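Local coordinates for iron binding protein FbpA (Mannheimia haemolytica, PDB 1SI1) that binds ferric iron in the periplasm and probably hands it on for uptake into the cell, as bacterial solute-binding proteins do, at residues Q73-K78 with V234-H239; N2-Y7 with P51-L56; H225-N230 with G285-D290; K229-V234 with I292-I297. One frame throughout, in Å; residues are numbered along the deposited sequence. Where two conformers were deposited one is given.

Interaction 1. Residues Q73-K78 with V234-H239; sequences QKIDSK and VVIAKH
Gln-73 meets Ile-236 and Ala-237 where strand 228-236 of the solute-binding-protein sheet runs out into a loop, and the loop between helices 60-67 and 78-83 lies against that end. Backbone polar contacts come first. Gln-73 N donates to Ile-236 O at 3.0 Å, nearly in line with the carbonyl bond. One water completes the link: it donates to Gln-73 O at 2.7 Å and accepts from Ile-236 N at 2.8 Å, so both backbone polar groups of Ile-236 are engaged, one directly and one through water.

Apolar packing is the second element. Ile-75 and Ile-236 cross at about a right angle, with Ile-75 CG1 set 3.7 Å from Ile-236 CG1 and Ile-75 CD1 close to the same atom. Helix 243-253 covers this pair through Lys-243, Ala-246 and Ile-250.

The third kind of contact is made by a polar side chain. The first torsion of Gln-73 (chi1 53°) sets CG between its own N and carbonyl carbon, and the chain then runs straight, which carries the amide past Ile-236 to the next carbonyl. On the way Gln-73 CG rests 3.8 Å from Ile-236 CG2. The amide is gripped at both its oxygen and its nitrogen: OE1 accepts from Lys-243 NZ, and NE2 donates to Ala-237. The hydrogen bond from the Gln-73 amide is short and nearly straight: Gln-73 NE2 to Ala-237 O is 2.7 Å with an angle of 174° at the hydrogen, and the oxygen lies only 3° out of the amide plane.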
loop_
_atom_site.group_PDB
_atom_site.type_symbol
_atom_site.label_atom_id
_atom_site.label_comp_id
_atom_site.label_asym_id
_atom_site.label_seq_id
_atom_site.Cartn_x
_atom_site.Cartn_y
_atom_site.Cartn_z
ATOM N N GLN A 73 10.579 17.096 6.012
ATOM C CA GLN A 73 10.228 18.496 6.144
ATOM C C GLN A 73 8.873 18.766 5.524
ATOM O O GLN A 73 8.402 18.050 4.650
ATOM C CB GLN A 73 11.320 19.450 5.639
ATOM C CG GLN A 73 11.823 19.240 4.263
ATOM C CD GLN A 73 12.893 20.262 3.914
ATOM O OE1 GLN A 73 12.624 21.461 3.934
ATOM N NE2 GLN A 73 14.089 19.798 3.587
ATOM N N LYS A 74 8.233 19.807 6.025
ATOM C CA LYS A 74 6.923 20.213 5.569
ATOM C C LYS A 74 7.061 20.958 4.262
ATOM O O LYS A 74 7.966 21.792 4.097
ATOM C CB LYS A 74 6.250 21.108 6.605
ATOM C CG LYS A 74 5.810 20.356 7.843
ATOM C CD LYS A 74 5.403 21.255 8.969
ATOM C CE LYS A 74 4.897 20.437 10.121
ATOM N NZ LYS A 74 4.323 21.287 11.202
ATOM N N ILE A 75 6.174 20.639 3.333
ATOM C CA ILE A 75 6.211 21.169 1.987
ATOM C C ILE A 75 4.869 21.816 1.706
ATOM O O ILE A 75 3.824 21.189 1.856
ATOM C CB ILE A 75 6.480 20.036 0.952
ATOM C CG1 ILE A 75 7.826 19.352 1.235
ATOM C CG2 ILE A 75 6.399 20.570 -0.480
ATOM C CD1 ILE A 75 9.028 20.269 1.169
ATOM N N ASP A 76 4.909 23.081 1.298
ATOM C CA ASP A 76 3.724 23.795 0.854
ATOM C C ASP A 76 3.761 23.877 -0.669
ATOM O O ASP A 76 4.595 24.575 -1.242
ATOM C CB ASP A 76 3.686 25.193 1.475
ATOM C CG ASP A 76 2.564 26.048 0.917
ATOM O OD1 ASP A 76 1.411 25.568 0.886
ATOM O OD2 ASP A 76 2.746 27.201 0.476
ATOM N N SER A 77 2.861 23.142 -1.316
ATOM C CA SER A 77 2.793 23.067 -2.764
ATOM C C SER A 77 1.347 22.987 -3.255
ATOM O O SER A 77 0.625 22.041 -2.917
ATOM C CB SER A 77 3.552 21.840 -3.248
ATOM O OG SER A 77 3.287 21.620 -4.609
ATOM N N LYS A 78 0.935 23.959 -4.071
ATOM C CA LYS A 78 -0.389 23.936 -4.687
ATOM C C LYS A 78 -0.539 22.771 -5.652
ATOM O O LYS A 78 -1.636 22.257 -5.825
ATOM C CB LYS A 78 -0.673 25.247 -5.436
ATOM C CG LYS A 78 -0.820 26.461 -4.545
ATOM C CD LYS A 78 -1.237 27.686 -5.364
ATOM C CE LYS A 78 -0.864 28.990 -4.673
ATOM N NZ LYS A 78 0.493 29.470 -5.060
ATOM N N VAL A 234 6.107 9.662 -0.863
ATOM C CA VAL A 234 7.369 10.375 -0.804
ATOM C C VAL A 234 7.373 11.393 0.313
ATOM O O VAL A 234 6.341 11.889 0.731
ATOM C CB VAL A 234 7.695 11.107 -2.134
ATOM C CG1 VAL A 234 8.118 10.124 -3.217
ATOM C CG2 VAL A 234 6.509 11.968 -2.609
ATOM N N VAL A 235 8.577 11.690 0.761
ATOM C CA VAL A 235 8.856 12.658 1.790
ATOM C C VAL A 235 10.075 13.408 1.300
ATOM O O VAL A 235 10.975 12.823 0.702
ATOM C CB VAL A 235 9.170 11.952 3.108
ATOM C CG1 VAL A 235 9.834 12.890 4.116
ATOM C CG2 VAL A 235 7.898 11.329 3.708
ATOM N N ILE A 236 10.106 14.708 1.541
ATOM C CA ILE A 236 11.313 15.481 1.289
ATOM C C ILE A 236 12.154 15.414 2.550
ATOM O O ILE A 236 11.684 15.747 3.619
ATOM C CB ILE A 236 10.956 16.925 0.924
ATOM C CG1 ILE A 236 10.118 16.962 -0.361
ATOM C CG2 ILE A 236 12.217 17.757 0.758
ATOM C CD1 ILE A 236 10.692 16.209 -1.521
ATOM N N ALA A 237 13.392 14.957 2.424
ATOM C CA ALA A 237 14.265 14.767 3.571
ATOM C C ALA A 237 14.543 16.069 4.311
ATOM O O ALA A 237 14.684 17.132 3.695
ATOM C CB ALA A 237 15.558 14.135 3.134
ATOM N N LYS A 238 14.666 15.959 5.630
ATOM C CA LYS A 238 14.934 17.101 6.496
ATOM C C LYS A 238 16.098 17.952 6.010
ATOM O O LYS A 238 15.996 19.174 5.984
ATOM C CB LYS A 238 15.210 16.632 7.925
ATOM C CG LYS A 238 15.311 17.789 8.927
ATOM C CD LYS A 238 15.376 17.309 10.366
ATOM C CE LYS A 238 15.726 18.462 11.305
ATOM N NZ LYS A 238 15.563 18.115 12.747
ATOM N N HIS A 239 17.189 17.309 5.618
ATOM C CA HIS A 239 18.412 18.028 5.245
ATOM C C HIS A 239 18.669 18.057 3.748
ATOM O O HIS A 239 19.795 18.260 3.310
ATOM C CB HIS A 239 19.597 17.429 5.996
ATOM C CG HIS A 239 19.461 17.551 7.476
ATOM N ND1 HIS A 239 19.545 18.763 8.126
ATOM C CD2 HIS A 239 19.205 16.627 8.429
ATOM C CE1 HIS A 239 19.367 18.576 9.421
ATOM N NE2 HIS A 239 19.154 17.289 9.633
HETATM O O HOH W 1 8.019 15.929 3.009
#

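Interaction 2. Residues N2-Y7 with P51-L56; sequences NEVNVY and PADVLL
Tyr-7 lays one face of its ring on Ala-52: the methyl CB sits 3.5 Å from the ring centroid and 7° off the normal, a CH-pi contact over the centre. At the ring's edge, near its plane, Pro-51 CG approaches Tyr-7 OH to 3.4 Å, while Leu-55 CD2 packs on Tyr-7 CB.

Beside this ring, Asn-5 makes the polar part of the first shell. Its O takes two donors, Asp-53 N at 2.9 Å and Val-54 N at 3.0 Å, and its N gives to Asp-53 OD1 at 2.8 Å, meeting the anti lone pair of that oxygen. The side chain adds a bond from Asn-5 ND2 to Pro-51 O (2.9 Å), tilted 35° from the carbonyl plane. Farther along, Tyr-7 N donates to Val-54 O and Leu-56 N to Tyr-7 O, the alternating pattern of parallel strands. Val-6 and Val-54 share one sheet face, Tyr-7 and Leu-55 the other.

Second-shell residues fix these groups. Glu-46 bonds Tyr-7 OH and Asn-31 bonds Asn-5 OD1, whereas Ser-240 OG and Asn-242 N hold Asp-53 OD2, while OD1 faces Asn-5 N. Helix 40-46, which leads from strand 29-34 toward strand 54-58, packs its Val-43 on Tyr-7 and Leu-55. The segments 3-7 and 54-56 approach to 4.7 Å and run 25° from parallel; such adjacent parallel strands are typical of the alpha/beta lobes of periplasmic binding proteins.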
loop_
_atom_site.group_PDB
_atom_site.type_symbol
_atom_site.label_atom_id
_atom_site.label_comp_id
_atom_site.label_asym_id
_atom_site.label_seq_id
_atom_site.Cartn_x
_atom_site.Cartn_y
_atom_site.Cartn_z
ATOM N N ASN A 2 21.423 20.955 -11.674
ATOM C CA ASN A 2 22.363 19.951 -11.195
ATOM C C ASN A 2 21.627 18.621 -10.937
ATOM O O ASN A 2 21.366 17.908 -11.889
ATOM C CB ASN A 2 23.177 20.452 -9.994
ATOM C CG ASN A 2 24.610 19.970 -10.025
ATOM O OD1 ASN A 2 25.535 20.758 -10.226
ATOM N ND2 ASN A 2 24.802 18.670 -9.832
ATOM N N GLU A 3 21.256 18.297 -9.695
ATOM C CA GLU A 3 20.784 16.946 -9.394
ATOM C C GLU A 3 19.740 16.863 -8.271
ATOM O O GLU A 3 19.441 17.831 -7.582
ATOM C CB GLU A 3 21.977 16.025 -9.093
ATOM C CG GLU A 3 22.673 16.281 -7.766
ATOM C CD GLU A 3 24.028 15.593 -7.668
ATOM O OE1 GLU A 3 24.768 15.884 -6.708
ATOM O OE2 GLU A 3 24.349 14.764 -8.546
ATOM N N VAL A 4 19.209 15.658 -8.111
ATOM C CA VAL A 4 18.295 15.323 -7.032
ATOM C C VAL A 4 18.509 13.857 -6.682
ATOM O O VAL A 4 18.616 13.010 -7.562
ATOM C CB VAL A 4 16.818 15.609 -7.423
ATOM C CG1 VAL A 4 16.359 14.759 -8.598
ATOM C CG2 VAL A 4 15.899 15.424 -6.207
ATOM N N ASN A 5 18.541 13.563 -5.385
ATOM C CA ASN A 5 18.908 12.258 -4.871
ATOM C C ASN A 5 17.699 11.582 -4.245
ATOM O O ASN A 5 17.144 12.070 -3.266
ATOM C CB ASN A 5 20.013 12.414 -3.850
ATOM C CG ASN A 5 21.209 13.150 -4.411
ATOM O OD1 ASN A 5 21.717 12.794 -5.471
ATOM N ND2 ASN A 5 21.655 14.178 -3.711
ATOM N N VAL A 6 17.290 10.482 -4.857
ATOM C CA VAL A 6 16.109 9.757 -4.435
ATOM C C VAL A 6 16.574 8.517 -3.692
ATOM O O VAL A 6 17.215 7.661 -4.291
ATOM C CB VAL A 6 15.281 9.329 -5.629
ATOM C CG1 VAL A 6 14.079 8.495 -5.161
ATOM C CG2 VAL A 6 14.812 10.558 -6.406
ATOM N N TYR A 7 16.296 8.440 -2.392
ATOM C CA TYR A 7 16.520 7.238 -1.599
ATOM C C TYR A 7 15.230 6.459 -1.610
ATOM O O TYR A 7 14.195 6.951 -1.168
ATOM C CB TYR A 7 16.891 7.568 -0.158
ATOM C CG TYR A 7 18.308 8.032 0.091
ATOM C CD1 TYR A 7 18.993 8.827 -0.825
ATOM C CD2 TYR A 7 18.942 7.721 1.294
ATOM C CE1 TYR A 7 20.294 9.264 -0.568
ATOM C CE2 TYR A 7 20.229 8.151 1.560
ATOM C CZ TYR A 7 20.892 8.928 0.631
ATOM O OH TYR A 7 22.163 9.365 0.901
ATOM N N PRO A 51 22.962 13.452 1.652
ATOM C CA PRO A 51 22.550 13.982 0.348
ATOM C C PRO A 51 21.106 13.644 -0.019
ATOM O O PRO A 51 20.649 14.113 -1.035
ATOM C CB PRO A 51 23.531 13.336 -0.630
ATOM C CG PRO A 51 23.984 12.101 0.029
ATOM C CD PRO A 51 23.862 12.293 1.509
ATOM N N ALA A 52 20.390 12.874 0.797
ATOM C CA ALA A 52 19.031 12.491 0.446
ATOM C C ALA A 52 18.138 13.710 0.256
ATOM O O ALA A 52 18.092 14.605 1.107
ATOM C CB ALA A 52 18.443 11.568 1.501
ATOM N N ASP A 53 17.396 13.699 -0.848
ATOM C CA ASP A 53 16.449 14.756 -1.182
ATOM C C ASP A 53 15.033 14.236 -1.075
ATOM O O ASP A 53 14.199 14.821 -0.387
ATOM C CB ASP A 53 16.679 15.244 -2.606
ATOM C CG ASP A 53 17.928 16.053 -2.734
ATOM O OD1 ASP A 53 18.739 15.757 -3.631
ATOM O OD2 ASP A 53 18.148 16.997 -1.972
ATOM N N VAL A 54 14.758 13.156 -1.793
ATOM C CA VAL A 54 13.430 12.556 -1.798
ATOM C C VAL A 54 13.553 11.156 -1.227
ATOM O O VAL A 54 14.381 10.381 -1.672
ATOM C CB VAL A 54 12.867 12.463 -3.205
ATOM C CG1 VAL A 54 11.518 11.719 -3.210
ATOM C CG2 VAL A 54 12.720 13.854 -3.817
ATOM N N LEU A 55 12.717 10.852 -0.250
ATOM C CA LEU A 55 12.610 9.538 0.351
ATOM C C LEU A 55 11.347 8.915 -0.191
ATOM O O LEU A 55 10.252 9.435 0.002
ATOM C CB LEU A 55 12.560 9.661 1.862
ATOM C CG LEU A 55 13.625 10.562 2.483
ATOM C CD1 LEU A 55 13.487 10.505 3.980
ATOM C CD2 LEU A 55 15.014 10.136 2.051
ATOM N N LEU A 56 11.510 7.827 -0.912
ATOM C CA LEU A 56 10.413 7.165 -1.566
ATOM C C LEU A 56 10.208 5.822 -0.927
ATOM O O LEU A 56 11.123 5.015 -0.840
ATOM C CB LEU A 56 10.735 7.017 -3.047
ATOM C CG LEU A 56 9.614 6.508 -3.964
ATOM C CD1 LEU A 56 9.775 7.005 -5.389
ATOM C CD2 LEU A 56 9.526 4.984 -3.950
#

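Interaction 3. Residues H225-N230 with G285-D290; sequences HGTHKN and GTFKSD
Phe-287 packs against Thr-227 at the start of strand 228-236, where the loop leading to helix 294-310 adds a single backbone bridge, Thr-227 with Ser-289, to the edge of this solute-binding-protein strand. The two runs of chain lie 92° apart, and the pairing is confined to that one bridge. Phe-287 CD2 comes within 3.6 Å of Thr-227 CB, and the two side chains cross at about a right angle. Phe-220 stacks on the same ring and Tyr-269 meets it edge-to-face.

Lys-288 contributes its carbonyl: Thr-227 N donates to Lys-288 O at 2.8 Å, in the carbonyl plane. Close by, Gly-226 CA lies 3.4 Å from that oxygen in a CA-H...O contact. The Lys-288 chain bends at chi3 (68°), which brings CE over the Gly-226 backbone while NZ bonds Gly-223 O.

At Ser-289, modelled in two conformers, the hydroxyl OG receives Lys-229 NZ at 2.9 Å in one of them, so this bond is probably not constant. The lysine chain is extended beyond CG and reaches along the Ser-289 side chain to make it.

Asp-290 closes the bridge. Its N gives to Thr-227 O at 2.9 Å in a nearly straight bond (178°), although the donor stands above the carbonyl plane. The carboxylate, held by His-153 at OD1 and Ile-292 N at OD2, also links two histidines through water. One water donates to Asp-290 OD2 and lies in the ring plane of His-225 at ND1; the other donates to Asp-290 OD1 at 2.7 Å and stands 2.7 Å from His-228 ND1, in the plane of that ring.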
loop_
_atom_site.group_PDB
_atom_site.type_symbol
_atom_site.label_atom_id
_atom_site.label_comp_id
_atom_site.label_asym_id
_atom_site.label_seq_id
_atom_site.Cartn_x
_atom_site.Cartn_y
_atom_site.Cartn_z
ATOM N N HIS A 225 -17.805 0.953 3.669
ATOM C CA HIS A 225 -16.600 1.748 3.523
ATOM C C HIS A 225 -15.718 1.268 2.392
ATOM O O HIS A 225 -14.584 1.716 2.253
ATOM C CB HIS A 225 -15.838 1.770 4.843
ATOM C CG HIS A 225 -16.642 2.341 5.971
ATOM N ND1 HIS A 225 -16.964 3.679 6.050
ATOM C CD2 HIS A 225 -17.227 1.747 7.033
ATOM C CE1 HIS A 225 -17.695 3.886 7.131
ATOM N NE2 HIS A 225 -17.870 2.730 7.744
ATOM N N GLY A 226 -16.254 0.382 1.564
ATOM C CA GLY A 226 -15.600 -0.022 0.341
ATOM C C GLY A 226 -14.280 -0.723 0.563
ATOM O O GLY A 226 -14.101 -1.469 1.513
ATOM N N THR A 227 -13.368 -0.499 -0.375
ATOM C CA THR A 227 -12.092 -1.169 -0.391
ATOM C C THR A 227 -11.019 -0.327 0.270
ATOM O O THR A 227 -10.864 0.847 -0.019
ATOM C CB THR A 227 -11.728 -1.472 -1.849
ATOM O OG1 THR A 227 -12.570 -2.529 -2.338
ATOM C CG2 THR A 227 -10.314 -2.021 -1.981
ATOM N N HIS A 228 -10.293 -0.952 1.183
ATOM C CA HIS A 228 -9.173 -0.341 1.882
ATOM C C HIS A 228 -8.034 -0.066 0.905
ATOM O O HIS A 228 -7.661 -0.949 0.116
ATOM C CB HIS A 228 -8.714 -1.280 3.019
ATOM C CG HIS A 228 -7.408 -0.903 3.641
ATOM N ND1 HIS A 228 -7.239 0.228 4.397
ATOM C CD2 HIS A 228 -6.209 -1.530 3.633
ATOM C CE1 HIS A 228 -5.980 0.309 4.794
ATOM N NE2 HIS A 228 -5.332 -0.743 4.338
ATOM N N LYS A 229 -7.509 1.154 0.963
ATOM C CA LYS A 229 -6.315 1.509 0.218
ATOM C C LYS A 229 -5.188 1.905 1.144
ATOM O O LYS A 229 -5.377 2.603 2.151
ATOM C CB LYS A 229 -6.588 2.643 -0.761
ATOM C CG LYS A 229 -7.279 2.196 -2.055
ATOM C CD LYS A 229 -7.403 3.337 -3.064
ATOM C CE LYS A 229 -7.656 2.828 -4.475
ATOM N NZ LYS A 229 -8.172 3.930 -5.321
ATOM N N ASN A 230 -3.996 1.445 0.786
ATOM C CA ASN A 230 -2.758 1.904 1.385
ATOM C C ASN A 230 -1.996 2.617 0.274
ATOM O O ASN A 230 -2.466 2.643 -0.862
ATOM C CB ASN A 230 -1.977 0.721 1.953
ATOM C CG ASN A 230 -1.119 1.093 3.129
ATOM O OD1 ASN A 230 -0.459 2.122 3.127
ATOM N ND2 ASN A 230 -1.106 0.240 4.137
ATOM N N GLY A 285 -11.544 -4.698 -12.333
ATOM C CA GLY A 285 -12.858 -4.147 -12.064
ATOM C C GLY A 285 -12.768 -2.790 -11.398
ATOM O O GLY A 285 -11.730 -2.399 -10.878
ATOM N N THR A 286 -13.869 -2.057 -11.448
ATOM C CA THR A 286 -13.975 -0.786 -10.750
ATOM C C THR A 286 -14.748 -1.023 -9.466
ATOM O O THR A 286 -15.479 -2.005 -9.333
ATOM C CB THR A 286 -14.660 0.267 -11.621
ATOM O OG1 THR A 286 -15.948 -0.206 -12.032
ATOM C CG2 THR A 286 -13.906 0.468 -12.941
ATOM N N PHE A 287 -14.530 -0.138 -8.510
ATOM C CA PHE A 287 -14.967 -0.349 -7.144
ATOM C C PHE A 287 -14.949 0.957 -6.364
ATOM O O PHE A 287 -14.392 1.963 -6.808
ATOM C CB PHE A 287 -14.073 -1.386 -6.459
ATOM C CG PHE A 287 -12.637 -0.980 -6.393
ATOM C CD1 PHE A 287 -11.790 -1.221 -7.456
ATOM C CD2 PHE A 287 -12.136 -0.343 -5.265
ATOM C CE1 PHE A 287 -10.463 -0.827 -7.396
ATOM C CE2 PHE A 287 -10.806 0.048 -5.203
ATOM C CZ PHE A 287 -9.977 -0.201 -6.272
ATOM N N LYS A 288 -15.545 0.927 -5.181
ATOM C CA LYS A 288 -15.544 2.065 -4.285
ATOM C C LYS A 288 -14.370 1.950 -3.324
ATOM O O LYS A 288 -14.239 0.966 -2.612
ATOM C CB LYS A 288 -16.878 2.144 -3.521
ATOM C CG LYS A 288 -16.972 3.266 -2.489
ATOM C CD LYS A 288 -18.303 3.219 -1.716
ATOM C CE LYS A 288 -18.420 1.991 -0.799
ATOM N NZ LYS A 288 -19.811 1.758 -0.289
ATOM N N SER A 289 -13.516 2.964 -3.325
ATOM C CA SER A 289 -12.430 3.038 -2.366
ATOM C C SER A 289 -12.903 3.727 -1.101
ATOM O O SER A 289 -13.705 4.666 -1.132
ATOM C CB SER A 289 -11.249 3.820 -2.942
ATOM O OG SER A 289 -10.749 3.205 -4.106
ATOM N N ASP A 290 -12.383 3.270 0.025
ATOM C CA ASP A 290 -12.581 3.945 1.299
ATOM C C ASP A 290 -12.084 5.375 1.186
ATOM O O ASP A 290 -11.016 5.624 0.602
ATOM C CB ASP A 290 -11.795 3.189 2.381
ATOM C CG ASP A 290 -12.265 3.490 3.785
ATOM O OD1 ASP A 290 -11.923 2.702 4.692
ATOM O OD2 ASP A 290 -12.948 4.496 4.075
HETATM O O HOH W 2 -15.517 5.072 3.567
HETATM O O HOH W 3 -9.380 1.861 4.557
#

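Interaction 4. Residues K229-V234 with I292-I297; sequences KNISGV and IKLEDI
Leu-294 packs both its methyls and its CG against strand residues 229-231. Its first torsion is unusual (chi1 -95°), displaced from a staggered position, and with chi2 at -76° it places CD2 3.8 Å from Lys-229 O and CD1 4.1 Å from Asn-230 OD1. In Ile-231, CG1 stands between the backbone N and carbonyl carbon (chi1 54°), leaving CG2 beside the N and 4.0 Å from Leu-294 CG. The two side chains slide past each other in opposite directions.

This is the first turn of helix 294-310 set against strand 228-236, which runs through the middle of the solute-binding-protein fold; Lys-293 is the N-cap residue, and its O accepts from Asp-296 N and Ile-297 N. One turn on from Leu-294, Ile-297 CD1 approaches Lys-229 O to 4.2 Å.

Asn-230 crosses Leu-294 at about a right angle. Its amide oxygen folds back on its own strand, taking Ile-231 N at 2.8 Å on a lone pair in the carbonyl plane, and it also accepts from Ile-60 N. The side chain of Asn-230 lies about 5 Å from that of iron ligand Tyr-142 and about 9 Å from the bound ferric ion.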
loop_
_atom_site.group_PDB
_atom_site.type_symbol
_atom_site.label_atom_id
_atom_site.label_comp_id
_atom_site.label_asym_id
_atom_site.label_seq_id
_atom_site.Cartn_x
_atom_site.Cartn_y
_atom_site.Cartn_z
ATOM N N LYS A 229 -7.509 1.154 0.963
ATOM C CA LYS A 229 -6.315 1.509 0.218
ATOM C C LYS A 229 -5.188 1.905 1.144
ATOM O O LYS A 229 -5.377 2.603 2.151
ATOM C CB LYS A 229 -6.588 2.643 -0.761
ATOM C CG LYS A 229 -7.279 2.196 -2.055
ATOM C CD LYS A 229 -7.403 3.337 -3.064
ATOM C CE LYS A 229 -7.656 2.828 -4.475
ATOM N NZ LYS A 229 -8.172 3.930 -5.321
ATOM N N ASN A 230 -3.996 1.445 0.786
ATOM C CA ASN A 230 -2.758 1.904 1.385
ATOM C C ASN A 230 -1.996 2.617 0.274
ATOM O O ASN A 230 -2.466 2.643 -0.862
ATOM C CB ASN A 230 -1.977 0.721 1.953
ATOM C CG ASN A 230 -1.119 1.093 3.129
ATOM O OD1 ASN A 230 -0.459 2.122 3.127
ATOM N ND2 ASN A 230 -1.106 0.240 4.137
ATOM N N ILE A 231 -0.838 3.195 0.582
ATOM C CA ILE A 231 -0.148 4.061 -0.360
ATOM C C ILE A 231 1.303 3.700 -0.519
ATOM O O ILE A 231 1.889 3.063 0.331
ATOM C CB ILE A 231 -0.211 5.534 0.094
ATOM C CG1 ILE A 231 0.316 5.702 1.518
ATOM C CG2 ILE A 231 -1.612 6.050 0.002
ATOM C CD1 ILE A 231 0.821 7.105 1.822
ATOM N N SER A 232 1.866 4.114 -1.654
ATOM C CA SER A 232 3.287 4.401 -1.735
ATOM C C SER A 232 3.388 5.900 -1.767
ATOM O O SER A 232 2.445 6.578 -2.143
ATOM C CB SER A 232 3.913 3.820 -2.990
ATOM O OG SER A 232 3.762 4.668 -4.136
ATOM N N GLY A 233 4.518 6.435 -1.360
ATOM C CA GLY A 233 4.632 7.874 -1.352
ATOM C C GLY A 233 6.026 8.376 -1.166
ATOM O O GLY A 233 6.986 7.629 -1.280
ATOM N N VAL A 234 6.107 9.662 -0.863
ATOM C CA VAL A 234 7.369 10.375 -0.804
ATOM C C VAL A 234 7.373 11.393 0.313
ATOM O O VAL A 234 6.341 11.889 0.731
ATOM C CB VAL A 234 7.695 11.107 -2.134
ATOM C CG1 VAL A 234 8.118 10.124 -3.217
ATOM C CG2 VAL A 234 6.509 11.968 -2.609
ATOM N N ILE A 292 -11.419 7.162 3.835
ATOM C CA ILE A 292 -10.697 7.453 5.076
ATOM C C ILE A 292 -9.343 8.092 4.762
ATOM O O ILE A 292 -8.664 7.697 3.813
ATOM C CB ILE A 292 -10.501 6.159 5.910
ATOM C CG1 ILE A 292 -9.920 6.468 7.297
ATOM C CG2 ILE A 292 -9.614 5.146 5.170
ATOM C CD1 ILE A 292 -9.856 5.272 8.209
ATOM N N LYS A 293 -8.949 9.068 5.564
ATOM C CA LYS A 293 -7.627 9.659 5.412
ATOM C C LYS A 293 -6.588 8.684 5.892
ATOM O O LYS A 293 -6.724 8.060 6.939
ATOM C CB LYS A 293 -7.514 10.951 6.207
ATOM C CG LYS A 293 -8.410 12.059 5.701
ATOM C CD LYS A 293 -8.003 13.397 6.308
ATOM C CE LYS A 293 -9.024 14.476 6.008
ATOM N NZ LYS A 293 -10.208 14.392 6.906
ATOM N N LEU A 294 -5.520 8.570 5.138
ATOM C CA LEU A 294 -4.443 7.687 5.542
ATOM C C LEU A 294 -3.802 8.136 6.847
ATOM O O LEU A 294 -3.287 7.322 7.592
ATOM C CB LEU A 294 -3.399 7.579 4.437
ATOM C CG LEU A 294 -3.574 6.376 3.502
ATOM C CD1 LEU A 294 -3.106 5.097 4.171
ATOM C CD2 LEU A 294 -5.023 6.242 3.051
ATOM N N GLU A 295 -3.852 9.432 7.140
ATOM C CA GLU A 295 -3.340 9.892 8.420
ATOM C C GLU A 295 -4.189 9.395 9.590
ATOM O O GLU A 295 -3.682 9.232 10.679
ATOM C CB GLU A 295 -3.187 11.409 8.432
ATOM C CG GLU A 295 -4.489 12.174 8.502
ATOM C CD GLU A 295 -4.280 13.619 8.157
ATOM O OE1 GLU A 295 -4.478 14.476 9.034
ATOM O OE2 GLU A 295 -3.900 13.883 7.010
ATOM N N ASP A 296 -5.470 9.120 9.356
ATOM C CA ASP A 296 -6.313 8.518 10.388
ATOM C C ASP A 296 -6.065 7.032 10.552
ATOM O O ASP A 296 -6.199 6.495 11.650
ATOM C CB ASP A 296 -7.780 8.817 10.115
ATOM C CG ASP A 296 -8.109 10.279 10.341
ATOM O OD1 ASP A 296 -7.601 10.847 11.332
ATOM O OD2 ASP A 296 -8.831 10.946 9.575
ATOM N N ILE A 297 -5.666 6.363 9.478
ATOM C CA ILE A 297 -5.133 5.022 9.623
ATOM C C ILE A 297 -3.859 5.053 10.466
ATOM O O ILE A 297 -3.705 4.270 11.394
ATOM C CB ILE A 297 -4.888 4.393 8.226
ATOM C CG1 ILE A 297 -6.242 4.066 7.558
ATOM C CG2 ILE A 297 -4.000 3.168 8.327
ATOM C CD1 ILE A 297 -6.171 3.708 6.087
#

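In the fold
Strand 228-236 supplies one partner to interactions 1, 3 and 4, and interaction 2 joins them through the neighbouring strand 54-58: Val-235 O to Leu-55 N and Ala-237 N to Asp-53 O probably tie it to interaction 1. Interactions 2 and 4 are buried but differ: the former is a ladder of backbone bonds plus side-chain bonds and a CH-pi contact, the latter packing by aliphatic side chains without hydrogen bonds between the segments. Interactions 1 and 3, at the long strand's two ends, are partly buried and mix backbone bonds with water bridges. Side chains of interactions 3 and 4 lie about 12 and 9 Å from the ferric ion; interaction 1 is away from the annotated sites.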